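Local structure of lipoprotein (Mycoplasma mycoides subsp. capri, 7ADK) at residues Val268-Gly273 / Tyr641-Leu646; Asn303-Lys308 / Lys404-Tyr409; Asn468-Val473 / Ile579-Asn584; Ala607-Pro612 / Asn695-Gln700. The protein is probably a lipid-anchored surface peptidase of the mycoplasma DUF31 family, related to the chymotrypsin-like proteases of the PA clan. All coordinates share one frame; numbering follows the deposited sequence.

Interaction 1 of 4, residues Val268-Gly273 / Tyr641-Leu646; sequences VVDSLG and YKDFYL
Asp643 has the best-held polar group: each oxygen of its carboxylate has a hydrogen bond of its own. OD1 accepts from the backbone N of Tyr645 at 3.2 Å, met nearly along the C-O axis with an N-H...O angle of 151°, and OD2 is bound by the hydroxyl of Ser663. The first bond closes an Asx turn, with CG anti to the backbone N (chi1 -176°). A short acidic side chain suits this place, since it can fold back on its own chain and still take a second donor. Asp643 OD1 also lies at the edge of the Tyr645 ring, in its plane. Phe644 CD2 lies over one ring face and the backbone N of Val269 over the opposite one. Val269 slides past the tyrosine, its CB 3.5 Å from Tyr645 CD2; CG1 lies against the ring, while CG2 turns to the carboxylate, 3.4 Å from Asp643 OD2. A beta-branched residue can thus cover both neighbours at once. Val268 crosses the far end of the ring at about a right angle, CG2 being 4.0 Å from Tyr645 CE1. The phenol oxygen is hydrogen-bonded to Ser267 O. Asp270 OD1 approaches Asp643 OD2 to 4.2 Å; these like charges may raise the proton affinity of one acid, although Tyr673 bonds Asp270 OD2 and Ser663 serves Asp643. This buried contact joins the loop between helix 220-226 and strand 289-293 to the loop between helices 603-606 and 651-655, where Leu646 packs on Lys653 and Gln654 of the latter helix.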
# COMPACT_ATOMS: atom_id res chain seq x y z
N VAL B 268 -1.21 11.37 5.88
CA VAL B 268 -1.05 9.92 6.14
C VAL B 268 -2.36 9.13 5.95
O VAL B 268 -3.40 9.73 5.68
CB VAL B 268 -0.27 9.71 7.46
CG1 VAL B 268 -1.07 10.00 8.71
CG2 VAL B 268 0.36 8.33 7.62
N VAL B 269 -2.33 7.79 5.99
CA VAL B 269 -3.35 6.96 5.32
C VAL B 269 -3.85 5.68 6.00
O VAL B 269 -4.95 5.24 5.69
CB VAL B 269 -2.80 6.60 3.94
CG1 VAL B 269 -1.65 5.61 4.05
CG2 VAL B 269 -3.86 5.95 3.07
N ASP B 270 -3.09 5.01 6.86
CA ASP B 270 -3.51 3.73 7.46
C ASP B 270 -3.27 3.72 8.98
O ASP B 270 -3.45 2.70 9.62
CB ASP B 270 -2.82 2.51 6.80
CG ASP B 270 -3.04 2.20 5.30
OD1 ASP B 270 -4.19 2.22 4.82
OD2 ASP B 270 -2.04 1.85 4.62
N SER B 271 -2.83 4.84 9.55
CA SER B 271 -2.30 4.97 10.91
C SER B 271 -3.20 5.84 11.78
O SER B 271 -3.83 6.76 11.26
CB SER B 271 -0.89 5.53 10.84
OG SER B 271 -0.30 5.46 12.12
N LEU B 272 -3.28 5.57 13.08
CA LEU B 272 -4.05 6.34 14.07
C LEU B 272 -3.12 7.12 15.01
O LEU B 272 -2.36 6.51 15.74
CB LEU B 272 -4.90 5.39 14.93
CG LEU B 272 -5.83 4.44 14.17
CD1 LEU B 272 -6.58 3.56 15.17
CD2 LEU B 272 -6.80 5.20 13.28
N GLY B 273 -3.22 8.44 15.07
CA GLY B 273 -2.41 9.24 16.00
C GLY B 273 -2.80 9.12 17.48
O GLY B 273 -1.93 8.92 18.32
N TYR B 641 -6.50 3.60 -5.13
CA TYR B 641 -5.76 3.79 -6.37
C TYR B 641 -4.65 4.85 -6.28
O TYR B 641 -3.55 4.64 -6.79
CB TYR B 641 -6.73 4.09 -7.52
CG TYR B 641 -6.06 4.18 -8.87
CD1 TYR B 641 -5.58 3.01 -9.49
CD2 TYR B 641 -5.88 5.43 -9.50
CE1 TYR B 641 -4.90 3.09 -10.72
CE2 TYR B 641 -5.19 5.51 -10.72
CZ TYR B 641 -4.69 4.35 -11.33
OH TYR B 641 -3.99 4.43 -12.50
N LYS B 642 -4.89 5.97 -5.58
CA LYS B 642 -3.89 7.04 -5.36
C LYS B 642 -3.19 6.98 -3.99
O LYS B 642 -2.51 7.92 -3.59
CB LYS B 642 -4.46 8.42 -5.71
CG LYS B 642 -5.01 8.45 -7.14
CD LYS B 642 -5.12 9.86 -7.74
CE LYS B 642 -3.75 10.39 -8.17
NZ LYS B 642 -3.87 11.72 -8.81
N ASP B 643 -3.31 5.87 -3.27
CA ASP B 643 -2.60 5.62 -2.01
C ASP B 643 -1.10 5.39 -2.25
O ASP B 643 -0.66 4.30 -2.61
CB ASP B 643 -3.29 4.45 -1.29
CG ASP B 643 -2.73 4.12 0.09
OD1 ASP B 643 -1.60 4.57 0.41
OD2 ASP B 643 -3.44 3.43 0.85
N PHE B 644 -0.32 6.44 -2.05
CA PHE B 644 1.12 6.51 -2.32
C PHE B 644 2.01 5.92 -1.21
O PHE B 644 3.23 5.86 -1.38
CB PHE B 644 1.48 7.97 -2.61
CG PHE B 644 1.11 8.98 -1.54
CD1 PHE B 644 -0.09 9.70 -1.64
CD2 PHE B 644 1.99 9.23 -0.48
CE1 PHE B 644 -0.38 10.71 -0.72
CE2 PHE B 644 1.70 10.24 0.44
CZ PHE B 644 0.52 10.99 0.32
N TYR B 645 1.45 5.49 -0.09
CA TYR B 645 2.23 4.95 1.02
C TYR B 645 2.55 3.46 0.86
O TYR B 645 3.49 2.96 1.47
CB TYR B 645 1.47 5.15 2.32
CG TYR B 645 1.29 6.58 2.74
CD1 TYR B 645 2.24 7.14 3.61
CD2 TYR B 645 0.21 7.35 2.28
CE1 TYR B 645 2.12 8.48 3.99
CE2 TYR B 645 0.07 8.68 2.69
CZ TYR B 645 1.06 9.26 3.49
OH TYR B 645 1.02 10.57 3.78
N LEU B 646 1.81 2.76 0.01
CA LEU B 646 2.08 1.38 -0.40
C LEU B 646 3.44 1.30 -1.13
O LEU B 646 3.67 2.02 -2.10
CB LEU B 646 0.94 0.90 -1.31
CG LEU B 646 -0.42 0.80 -0.62
CD1 LEU B 646 -1.52 0.63 -1.66
CD2 LEU B 646 -0.49 -0.39 0.32

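Interaction 2 of 4, residues Asn303-Lys308 / Lys404-Tyr409; sequences NFTIYK and KEIEKY
Thr305 and Tyr409 reach toward each other tip to tip across two helices that run antiparallel, at 177° with 10.2 Å between the axes of the short segments. The methyl group makes the touch: Thr305 CG2 comes to the edge of the phenol ring, near its plane, 3.6 Å from Tyr409 CE2. Ile406 takes the other branch, sliding past the threonine in the opposite sense so that its CG1 lies 3.4 Å from Thr305 OG1. That hydroxyl is turned into the crowded position between backbone N and carbonyl carbon (chi1 57°), where it is hydrogen-bonded to Gln301 O and Thr302 O of its own helix. Threonine therefore suits the seam: its polar end is spent on the preceding turn, and its small size lets the larger residues opposite close in. Ile306 meets Ile406 at about a right angle, with Ile306 CG1 3.8 Å from Ile406 CD1, an apolar touch at the surface margin. The Tyr409 ring is also covered from its own helix, Glu405 O lying above one face and offset toward the rim. Glu405 extends alongside, its OE2 bonded to Gln402 NE2; Lys308 NZ stays 5.4 Å from Glu405 OE2, too far for a salt bridge, so any attraction would be long-range. Further round the first helix, Lys308 CD covers the centre of a Phe304 ring face. The chain between the segments is partly helical and contains no strand. Two helices far apart in sequence, 299-313 and 402-412, thus lie side by side as an antiparallel pair, joined through a threonine, two isoleucines and the edge of a tyrosine ring.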
# COMPACT_ATOMS: atom_id res chain seq x y z
N ASN B 303 -24.35 11.57 -20.58
CA ASN B 303 -24.08 12.98 -20.30
C ASN B 303 -22.65 13.38 -20.69
O ASN B 303 -22.45 14.41 -21.33
CB ASN B 303 -24.39 13.25 -18.83
CG ASN B 303 -25.86 13.04 -18.52
OD1 ASN B 303 -26.72 13.74 -19.02
ND2 ASN B 303 -26.20 12.07 -17.71
N PHE B 304 -21.64 12.55 -20.41
CA PHE B 304 -20.27 12.85 -20.85
C PHE B 304 -20.14 12.87 -22.37
O PHE B 304 -19.38 13.67 -22.91
CB PHE B 304 -19.27 11.88 -20.20
CG PHE B 304 -17.79 12.11 -20.47
CD1 PHE B 304 -17.26 13.41 -20.64
CD2 PHE B 304 -16.92 11.01 -20.46
CE1 PHE B 304 -15.88 13.60 -20.79
CE2 PHE B 304 -15.54 11.20 -20.60
CZ PHE B 304 -15.02 12.49 -20.77
N THR B 305 -20.90 12.06 -23.11
CA THR B 305 -20.91 12.14 -24.58
C THR B 305 -21.74 13.28 -25.16
O THR B 305 -21.35 13.80 -26.20
CB THR B 305 -21.24 10.83 -25.29
OG1 THR B 305 -22.47 10.28 -24.92
CG2 THR B 305 -20.13 9.79 -25.10
N ILE B 306 -22.78 13.77 -24.48
CA ILE B 306 -23.43 15.05 -24.82
C ILE B 306 -22.44 16.22 -24.62
O ILE B 306 -22.28 17.05 -25.51
CB ILE B 306 -24.74 15.25 -24.02
CG1 ILE B 306 -25.79 14.21 -24.47
CG2 ILE B 306 -25.30 16.67 -24.19
CD1 ILE B 306 -26.97 14.07 -23.52
N TYR B 307 -21.70 16.24 -23.50
CA TYR B 307 -20.60 17.19 -23.27
C TYR B 307 -19.52 17.10 -24.36
O TYR B 307 -19.13 18.11 -24.96
CB TYR B 307 -20.03 16.97 -21.86
CG TYR B 307 -18.73 17.71 -21.60
CD1 TYR B 307 -17.51 17.08 -21.91
CD2 TYR B 307 -18.73 19.02 -21.10
CE1 TYR B 307 -16.30 17.76 -21.73
CE2 TYR B 307 -17.52 19.71 -20.92
CZ TYR B 307 -16.30 19.07 -21.23
OH TYR B 307 -15.11 19.72 -21.06
N LYS B 308 -19.07 15.88 -24.71
CA LYS B 308 -18.13 15.63 -25.82
C LYS B 308 -18.70 16.12 -27.17
O LYS B 308 -17.92 16.58 -27.99
CB LYS B 308 -17.68 14.15 -25.88
CG LYS B 308 -16.66 13.81 -24.77
CD LYS B 308 -16.66 12.37 -24.21
CE LYS B 308 -16.30 11.24 -25.17
NZ LYS B 308 -16.18 9.92 -24.49
N LYS B 404 -25.65 8.43 -32.08
CA LYS B 404 -25.55 6.99 -32.41
C LYS B 404 -24.79 6.21 -31.33
O LYS B 404 -25.15 5.09 -31.01
CB LYS B 404 -24.91 6.82 -33.80
CG LYS B 404 -24.91 5.38 -34.31
CD LYS B 404 -24.20 5.21 -35.66
CE LYS B 404 -22.70 5.41 -35.56
NZ LYS B 404 -22.00 5.11 -36.83
N GLU B 405 -23.77 6.81 -30.72
CA GLU B 405 -23.09 6.22 -29.56
C GLU B 405 -24.04 6.14 -28.34
O GLU B 405 -24.13 5.10 -27.70
CB GLU B 405 -21.79 6.99 -29.30
CG GLU B 405 -20.92 6.36 -28.21
CD GLU B 405 -19.42 6.67 -28.37
OE1 GLU B 405 -18.61 5.72 -28.34
OE2 GLU B 405 -19.03 7.85 -28.53
N ILE B 406 -24.85 7.17 -28.10
CA ILE B 406 -25.91 7.20 -27.07
C ILE B 406 -27.00 6.18 -27.37
O ILE B 406 -27.54 5.58 -26.44
CB ILE B 406 -26.49 8.63 -26.94
CG1 ILE B 406 -25.44 9.58 -26.33
CG2 ILE B 406 -27.77 8.69 -26.09
CD1 ILE B 406 -25.70 11.06 -26.60
N GLU B 407 -27.32 5.91 -28.63
CA GLU B 407 -28.25 4.83 -29.01
C GLU B 407 -27.68 3.45 -28.64
O GLU B 407 -28.43 2.59 -28.18
CB GLU B 407 -28.60 4.94 -30.50
CG GLU B 407 -29.66 3.96 -31.03
CD GLU B 407 -31.10 4.28 -30.61
OE1 GLU B 407 -31.35 5.09 -29.71
OE2 GLU B 407 -32.02 3.71 -31.20
N LYS B 408 -26.36 3.24 -28.77
CA LYS B 408 -25.67 2.04 -28.28
C LYS B 408 -25.66 1.98 -26.75
O LYS B 408 -26.02 0.96 -26.18
CB LYS B 408 -24.26 1.92 -28.88
CG LYS B 408 -23.60 0.61 -28.45
CD LYS B 408 -22.18 0.47 -28.98
CE LYS B 408 -21.49 -0.74 -28.35
NZ LYS B 408 -20.05 -0.79 -28.62
N TYR B 409 -25.31 3.07 -26.06
CA TYR B 409 -25.35 3.13 -24.59
C TYR B 409 -26.74 2.83 -24.03
O TYR B 409 -26.87 2.01 -23.13
CB TYR B 409 -24.90 4.52 -24.12
CG TYR B 409 -23.46 4.91 -24.39
CD1 TYR B 409 -22.48 3.96 -24.75
CD2 TYR B 409 -23.10 6.25 -24.20
CE1 TYR B 409 -21.14 4.35 -24.88
CE2 TYR B 409 -21.76 6.64 -24.36
CZ TYR B 409 -20.77 5.69 -24.69
OH TYR B 409 -19.48 6.06 -24.84

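Interaction 3 of 4, residues Asn468-Val473 / Ile579-Asn584; sequences NSEVKV and ISKITN
The amide of Asn584 and the carboxylate of Glu470 are the flat groups that tie a type I beta turn, Asn468 to Val471, to the carboxyl end of helix 575-582. Above the carbonyl plane of the amide stands the backbone N of Ser469, donating to Asn584 OD1 at 3.0 Å from 55° out of that plane, thus not along a lone pair, with an N-H...O angle of 137°. The other amide atom, ND2, donates to Leu467 O, so one side chain grips both the turn and the end of the strand leading into it. Asparagine suits the place twice: it offers both an acceptor and a donor, and it tolerates the left-handed backbone conformation found here just beyond the helix. On the carboxylate, Glu470 OE2 takes the hydroxyl of Ser469 through its anti lone pair at 2.6 Å. Glu470 OE1 faces Lys581, and the two chains cross at about a right angle. The lysine bends at chi2 and chi3 to bring NZ within 3.2 Å of Glu470 OE1, a salt bridge whose hydrogen bond is weak. Glu470 is exposed and Lys581 partly so, whereas Asn584 is buried. Arg466 binds the carbonyl oxygens of Lys581 and Ile582, so the last helical residues also meet the end of strand 461-467. The turn itself is closed by Val471 N, 3.3 Å from Asn468 O. At the end of the helix, Ile579 O accepts from two donors of one residue, Thr583 N at 3.0 Å and Thr583 OG1 at 2.8 Å.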
# COMPACT_ATOMS: atom_id res chain seq x y z
N ASN B 468 -13.58 -1.90 13.49
CA ASN B 468 -14.22 -2.39 14.71
C ASN B 468 -13.69 -1.70 15.97
O ASN B 468 -12.51 -1.35 16.07
CB ASN B 468 -14.32 -3.93 14.81
CG ASN B 468 -13.14 -4.79 14.44
OD1 ASN B 468 -12.04 -4.65 14.94
ND2 ASN B 468 -13.34 -5.77 13.60
N SER B 469 -14.57 -1.51 16.95
CA SER B 469 -14.31 -0.80 18.20
C SER B 469 -13.17 -1.37 19.04
O SER B 469 -12.57 -0.67 19.85
CB SER B 469 -15.60 -0.76 19.00
OG SER B 469 -15.94 -2.02 19.54
N GLU B 470 -12.86 -2.64 18.85
CA GLU B 470 -11.86 -3.43 19.54
C GLU B 470 -10.41 -2.97 19.30
O GLU B 470 -9.54 -3.22 20.13
CB GLU B 470 -12.05 -4.89 19.10
CG GLU B 470 -13.39 -5.52 19.51
CD GLU B 470 -14.54 -5.34 18.49
OE1 GLU B 470 -14.91 -6.33 17.83
OE2 GLU B 470 -15.11 -4.23 18.37
N VAL B 471 -10.17 -2.25 18.20
CA VAL B 471 -8.87 -1.76 17.69
C VAL B 471 -8.19 -0.70 18.57
O VAL B 471 -8.85 0.01 19.32
CB VAL B 471 -9.11 -1.21 16.27
CG1 VAL B 471 -8.03 -0.35 15.64
CG2 VAL B 471 -9.38 -2.35 15.30
N LYS B 472 -6.86 -0.56 18.46
CA LYS B 472 -6.01 0.27 19.34
C LYS B 472 -5.23 1.36 18.58
O LYS B 472 -4.82 1.18 17.44
CB LYS B 472 -5.07 -0.64 20.15
CG LYS B 472 -5.84 -1.52 21.13
CD LYS B 472 -4.94 -2.50 21.87
CE LYS B 472 -5.80 -3.42 22.73
NZ LYS B 472 -5.05 -4.59 23.22
N VAL B 473 -5.03 2.50 19.23
CA VAL B 473 -4.31 3.66 18.68
C VAL B 473 -2.83 3.37 18.47
O VAL B 473 -2.24 2.50 19.10
CB VAL B 473 -4.52 4.93 19.53
CG1 VAL B 473 -5.99 5.28 19.63
CG2 VAL B 473 -3.94 4.84 20.94
N ILE B 579 -27.19 -5.77 15.48
CA ILE B 579 -27.25 -4.31 15.29
C ILE B 579 -26.18 -3.60 16.11
O ILE B 579 -25.57 -2.64 15.64
CB ILE B 579 -28.67 -3.77 15.57
CG1 ILE B 579 -29.62 -4.28 14.47
CG2 ILE B 579 -28.71 -2.24 15.62
CD1 ILE B 579 -31.10 -4.03 14.72
N SER B 580 -25.87 -4.09 17.31
CA SER B 580 -24.79 -3.53 18.11
C SER B 580 -23.41 -3.81 17.52
O SER B 580 -22.60 -2.89 17.48
CB SER B 580 -24.86 -4.02 19.55
OG SER B 580 -26.09 -3.66 20.12
N LYS B 581 -23.15 -5.00 16.97
CA LYS B 581 -21.90 -5.30 16.25
C LYS B 581 -21.77 -4.55 14.92
O LYS B 581 -20.67 -4.13 14.58
CB LYS B 581 -21.76 -6.82 16.04
CG LYS B 581 -21.50 -7.61 17.33
CD LYS B 581 -20.13 -7.39 17.98
CE LYS B 581 -18.97 -7.97 17.17
NZ LYS B 581 -17.70 -7.86 17.91
N ILE B 582 -22.85 -4.26 14.20
CA ILE B 582 -22.87 -3.38 13.02
C ILE B 582 -22.49 -1.95 13.39
O ILE B 582 -21.58 -1.35 12.82
CB ILE B 582 -24.26 -3.44 12.33
CG1 ILE B 582 -24.44 -4.78 11.61
CG2 ILE B 582 -24.42 -2.32 11.30
CD1 ILE B 582 -25.89 -5.13 11.26
N THR B 583 -23.19 -1.37 14.38
CA THR B 583 -23.10 0.05 14.76
C THR B 583 -21.99 0.36 15.77
O THR B 583 -22.05 1.42 16.40
CB THR B 583 -24.45 0.61 15.24
OG1 THR B 583 -24.87 0.00 16.44
CG2 THR B 583 -25.52 0.43 14.17
N ASN B 584 -21.02 -0.54 15.98
CA ASN B 584 -19.96 -0.42 16.99
C ASN B 584 -20.49 -0.00 18.38
O ASN B 584 -19.85 0.73 19.14
CB ASN B 584 -18.85 0.48 16.47
CG ASN B 584 -17.80 -0.18 15.61
OD1 ASN B 584 -17.32 -1.25 15.89
ND2 ASN B 584 -17.33 0.48 14.59

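Interaction 4 of 4, residues Ala607-Pro612 / Asn695-Gln700; sequences AKFDRP and NFFSYQ
Arg611 turns CG into the crowded position between its backbone N and carbonyl carbon (chi1 74°) and then runs extended to NE, which lays its aliphatic stem along the ring of Phe696. CB sits over the centre of one ring face in a CH-pi contact, 4.0 Å from the Phe696 centroid and 10° off the normal. Further out, Arg611 CD comes to 3.5 Å from Phe696 CD2, and the guanidinium plane is tilted only 20° from that of the ring. The head passes on toward Tyr699, NE being 4.1 Å from Tyr699 CE1, with the two planes steeply inclined. Arginine suits this place because its long methylene stem can pack on aromatic rings. Phe609 and Phe697 form an oblique ring pair, with centroids 5.4 Å apart; Phe609 CB is 3.5 Å from Phe697 CE2. An inverse gamma turn at Asp610 separates the two aromatic meetings. The buried contact joins the loop after helix 603-606 to the loop between helix 688-691 and strand 712-714; Tyr699 touches helix 176-192, while Ser698 and Gln700 rest on Thr783 at the start of strand 783-792.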
# COMPACT_ATOMS: atom_id res chain seq x y z
N ALA B 607 -9.49 32.46 17.24
CA ALA B 607 -8.23 32.46 17.98
C ALA B 607 -7.91 31.14 18.71
O ALA B 607 -6.76 30.90 19.05
CB ALA B 607 -8.24 33.63 18.94
N LYS B 608 -8.91 30.29 18.96
CA LYS B 608 -8.75 28.95 19.54
C LYS B 608 -8.17 27.94 18.54
O LYS B 608 -7.59 26.96 18.96
CB LYS B 608 -10.08 28.45 20.13
CG LYS B 608 -10.58 29.30 21.30
CD LYS B 608 -11.79 28.72 22.05
CE LYS B 608 -13.11 28.80 21.27
NZ LYS B 608 -14.24 28.15 21.99
N PHE B 609 -8.30 28.19 17.24
CA PHE B 609 -7.74 27.38 16.15
C PHE B 609 -6.51 28.03 15.48
O PHE B 609 -5.82 27.40 14.68
CB PHE B 609 -8.84 27.16 15.11
CG PHE B 609 -10.09 26.44 15.56
CD1 PHE B 609 -10.23 25.06 15.32
CD2 PHE B 609 -11.16 27.14 16.13
CE1 PHE B 609 -11.42 24.39 15.64
CE2 PHE B 609 -12.35 26.47 16.46
CZ PHE B 609 -12.49 25.10 16.21
N ASP B 610 -6.24 29.31 15.77
CA ASP B 610 -5.21 30.14 15.16
C ASP B 610 -3.79 29.72 15.61
O ASP B 610 -3.23 30.28 16.55
CB ASP B 610 -5.54 31.61 15.47
CG ASP B 610 -4.65 32.63 14.79
OD1 ASP B 610 -3.84 32.27 13.92
OD2 ASP B 610 -4.78 33.83 15.11
N ARG B 611 -3.23 28.69 14.97
CA ARG B 611 -1.93 28.11 15.34
C ARG B 611 -0.76 29.10 15.25
O ARG B 611 -0.73 29.91 14.32
CB ARG B 611 -1.65 26.86 14.48
CG ARG B 611 -1.27 27.15 13.02
CD ARG B 611 -1.10 25.88 12.21
NE ARG B 611 -0.65 26.13 10.83
CZ ARG B 611 0.58 26.08 10.38
NH1 ARG B 611 0.82 26.27 9.13
NH2 ARG B 611 1.59 25.84 11.15
N PRO B 612 0.28 29.00 16.10
CA PRO B 612 1.57 29.62 15.81
C PRO B 612 2.26 28.88 14.65
O PRO B 612 2.11 27.67 14.52
CB PRO B 612 2.35 29.50 17.11
CG PRO B 612 1.83 28.21 17.73
CD PRO B 612 0.38 28.16 17.27
N ASN B 695 -4.99 18.78 13.24
CA ASN B 695 -4.42 19.88 12.48
C ASN B 695 -5.47 20.98 12.29
O ASN B 695 -6.51 20.97 12.95
CB ASN B 695 -3.75 19.34 11.20
CG ASN B 695 -2.55 18.44 11.46
OD1 ASN B 695 -2.38 17.41 10.84
ND2 ASN B 695 -1.66 18.75 12.38
N PHE B 696 -5.17 21.97 11.46
CA PHE B 696 -5.83 23.28 11.50
C PHE B 696 -6.34 23.72 10.13
O PHE B 696 -6.53 22.91 9.22
CB PHE B 696 -4.83 24.28 12.12
CG PHE B 696 -4.19 23.82 13.41
CD1 PHE B 696 -4.88 23.97 14.63
CD2 PHE B 696 -2.92 23.20 13.41
CE1 PHE B 696 -4.31 23.50 15.82
CE2 PHE B 696 -2.35 22.74 14.60
CZ PHE B 696 -3.06 22.88 15.81
N PHE B 697 -6.58 25.01 9.97
CA PHE B 697 -6.93 25.65 8.71
C PHE B 697 -5.74 25.86 7.75
O PHE B 697 -4.60 26.04 8.16
CB PHE B 697 -7.62 26.98 9.03
CG PHE B 697 -8.83 26.90 9.95
CD1 PHE B 697 -9.91 26.07 9.63
CD2 PHE B 697 -8.88 27.70 11.10
CE1 PHE B 697 -11.03 26.02 10.46
CE2 PHE B 697 -10.03 27.70 11.90
CZ PHE B 697 -11.10 26.85 11.58
N SER B 698 -6.02 25.82 6.46
CA SER B 698 -5.07 25.96 5.36
C SER B 698 -4.77 27.42 5.00
O SER B 698 -5.67 28.24 4.86
CB SER B 698 -5.67 25.25 4.15
OG SER B 698 -4.76 25.19 3.09
N TYR B 699 -3.50 27.75 4.76
CA TYR B 699 -3.06 29.06 4.26
C TYR B 699 -3.10 29.10 2.71
O TYR B 699 -2.25 29.69 2.06
CB TYR B 699 -1.68 29.43 4.86
CG TYR B 699 -1.62 29.83 6.34
CD1 TYR B 699 -2.07 28.95 7.35
CD2 TYR B 699 -1.05 31.06 6.71
CE1 TYR B 699 -1.96 29.32 8.70
CE2 TYR B 699 -0.92 31.42 8.06
CZ TYR B 699 -1.39 30.55 9.07
OH TYR B 699 -1.22 30.87 10.37
N GLN B 700 -4.08 28.45 2.08
CA GLN B 700 -4.38 28.60 0.65
C GLN B 700 -5.06 29.96 0.36
O GLN B 700 -6.03 30.31 1.02
CB GLN B 700 -5.26 27.42 0.19
CG GLN B 700 -4.89 26.90 -1.20
CD GLN B 700 -5.33 27.77 -2.35
OE1 GLN B 700 -6.49 28.11 -2.50
NE2 GLN B 700 -4.44 28.17 -3.21

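How the interactions relate
Interactions 1 and 4 are buried, interactions 2 and 3 lie at the surface. Both buried contacts involve the long loop between helices 603-606 and 651-655 and cross along the chain, yet their chemistry differs: acidic and tyrosyl polar groups with outside partners in interaction 1, mostly aromatic and aliphatic surfaces in interaction 4. Of the surface pair, interaction 2 joins two helices by mostly apolar side-chain touches, whereas interaction 3 joins a turn to a helix end by polar bonds. Interactions 1 and 3 touch, Leu272 CD1 packing 3.7 Å from Lys472 O. Interaction 2 is remote, its centre about 46 Å from that of interaction 4, on opposite sides of the chain's centre.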